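Local coordinates for endoglucanase (Humicola insolens, PDB 1DYS), which hydrolyses internal beta-1,4-glucosidic linkages of cellulose as a family 6 glycoside hydrolase in the breakdown of plant biomass, at residues Gly3-Ser7 with Asp304-Trp308. Sequence-based numbering, arbitrary orientation.
Sequences GNPFS and DAIVW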
loop_
_atom_site.group_PDB
_atom_site.type_symbol
_atom_site.label_atom_id
_atom_site.label_comp_id
_atom_site.label_asym_id
_atom_site.label_seq_id
_atom_site.Cartn_x
_atom_site.Cartn_y
_atom_site.Cartn_z
ATOM N N GLY A 3 36.935 9.402 -2.756
ATOM C CA GLY A 3 36.980 7.961 -3.011
ATOM C C GLY A 3 35.563 7.413 -3.258
ATOM O O GLY A 3 34.561 7.979 -2.823
ATOM N N ASN A 4 35.538 6.334 -4.019
ATOM C CA ASN A 4 34.253 5.656 -4.301
ATOM C C ASN A 4 33.996 4.851 -3.049
ATOM O O ASN A 4 34.777 4.038 -2.551
ATOM C CB ASN A 4 34.419 4.832 -5.560
ATOM C CG ASN A 4 33.425 3.708 -5.774
ATOM O OD1 ASN A 4 32.450 3.615 -5.027
ATOM N ND2 ASN A 4 33.676 2.865 -6.771
ATOM N N PRO A 5 32.843 5.052 -2.428
ATOM C CA PRO A 5 32.521 4.369 -1.181
ATOM C C PRO A 5 32.348 2.868 -1.290
ATOM O O PRO A 5 32.311 2.147 -0.282
ATOM C CB PRO A 5 31.253 5.044 -0.637
ATOM C CG PRO A 5 30.756 5.846 -1.796
ATOM C CD PRO A 5 31.837 6.022 -2.838
ATOM N N PHE A 6 32.165 2.333 -2.501
ATOM C CA PHE A 6 31.938 0.913 -2.700
ATOM C C PHE A 6 33.271 0.164 -2.910
ATOM O O PHE A 6 33.282 -1.048 -2.909
ATOM C CB PHE A 6 31.030 0.667 -3.902
ATOM C CG PHE A 6 29.599 1.083 -3.666
ATOM C CD1 PHE A 6 29.174 2.389 -3.912
ATOM C CD2 PHE A 6 28.695 0.160 -3.184
ATOM C CE1 PHE A 6 27.859 2.768 -3.707
ATOM C CE2 PHE A 6 27.389 0.527 -2.921
ATOM C CZ PHE A 6 26.990 1.824 -3.200
ATOM N N SER A 7 34.314 0.919 -3.208
ATOM C CA SER A 7 35.651 0.360 -3.421
ATOM C C SER A 7 36.080 -0.583 -2.310
ATOM O O SER A 7 36.161 -0.271 -1.114
ATOM C CB SER A 7 36.672 1.510 -3.503
ATOM O OG SER A 7 37.715 1.196 -4.415
ATOM N N ASP A 304 30.204 4.878 -9.948
ATOM C CA ASP A 304 30.772 4.227 -8.807
ATOM C C ASP A 304 30.506 2.710 -8.741
ATOM O O ASP A 304 31.339 1.895 -8.348
ATOM C CB ASP A 304 30.266 4.784 -7.462
ATOM C CG ASP A 304 30.884 6.102 -7.055
ATOM O OD1 ASP A 304 31.958 6.479 -7.564
ATOM O OD2 ASP A 304 30.298 6.798 -6.191
ATOM N N ALA A 305 29.278 2.291 -9.042
ATOM C CA ALA A 305 28.980 0.869 -8.925
ATOM C C ALA A 305 27.686 0.497 -9.630
ATOM O O ALA A 305 26.799 1.337 -9.832
ATOM C CB ALA A 305 28.875 0.464 -7.449
ATOM N N ILE A 306 27.637 -0.756 -10.045
ATOM C CA ILE A 306 26.373 -1.352 -10.491
ATOM C C ILE A 306 25.838 -2.002 -9.221
ATOM O O ILE A 306 26.611 -2.614 -8.483
ATOM C CB ILE A 306 26.509 -2.395 -11.632
ATOM C CG1 ILE A 306 26.843 -1.606 -12.898
ATOM C CG2 ILE A 306 25.224 -3.223 -11.748
ATOM C CD1 ILE A 306 27.443 -2.344 -14.066
ATOM N N VAL A 307 24.593 -1.717 -8.834
ATOM C CA VAL A 307 23.968 -2.285 -7.655
ATOM C C VAL A 307 22.611 -2.896 -8.007
ATOM O O VAL A 307 22.147 -2.832 -9.171
ATOM C CB VAL A 307 23.752 -1.191 -6.553
ATOM C CG1 VAL A 307 25.102 -0.675 -6.057
ATOM C CG2 VAL A 307 22.894 -0.075 -7.155
ATOM N N TRP A 308 21.982 -3.617 -7.085
ATOM C CA TRP A 308 20.574 -4.007 -7.182
ATOM C C TRP A 308 19.813 -3.209 -6.097
ATOM O O TRP A 308 20.158 -3.252 -4.901
ATOM C CB TRP A 308 20.268 -5.478 -6.987
ATOM C CG TRP A 308 20.717 -6.426 -8.041
ATOM C CD1 TRP A 308 21.535 -6.169 -9.086
ATOM C CD2 TRP A 308 20.316 -7.796 -8.137
ATOM N NE1 TRP A 308 21.681 -7.315 -9.866
ATOM C CE2 TRP A 308 20.956 -8.313 -9.290
ATOM C CE3 TRP A 308 19.490 -8.630 -7.364
ATOM C CZ2 TRP A 308 20.787 -9.662 -9.634
ATOM C CZ3 TRP A 308 19.332 -9.949 -7.718
ATOM C CH2 TRP A 308 19.965 -10.441 -8.871
#
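The carboxamide of Asn-4 lies flat against the carboxylate of Asp-304, the two planes only 9° apart and the side chains running past each other in opposite directions. Both partners of this stack are also held by hydrogen bonds to other groups. Asn-4 ND2 donates to the main-chain O of Asp-304 at 3.0 Å, meeting a lone pair in the carbonyl plane, although the bond is bent (131° at the hydrogen) and the oxygen sits out of the amide plane. The other end of the amide turns back on its own chain: OD1 of Asn-4 accepts from Phe-6 N at 2.8 Å, a straighter bond that arrives from above the carbonyl plane and closes an Asx turn. With CG anti to the backbone N (chi1 160°), the amide serves both bonds at once. Ser-7 N also reaches Asn-4 O at 3.2 Å, closing a type I turn from Asn-4 to Ser-7 that overlaps the Asx turn. The carboxylate of Asp-304 is anchored beyond the pair, OD2 by Tyr-178 and a salt bridge to Arg-214, OD1 by Gln-262; this setting would be expected to favour its charged form. Beside the polar stack, the same turn delivers the Phe-6 ring to the strand. Ala-305 CB makes a CH-pi contact over one face, 4.2 Å from the ring centroid and offset toward the rim, while Val-307 CG1 comes obliquely to Phe-6 CE2 at 4.1 Å. Ile-264 of the neighbouring strand touches both Phe-6 and Val-307. The N-terminal turn thus packs inside the curled parallel sheet, against the last strand of the distorted, incomplete beta/alpha barrel characteristic of glycoside hydrolase family 6.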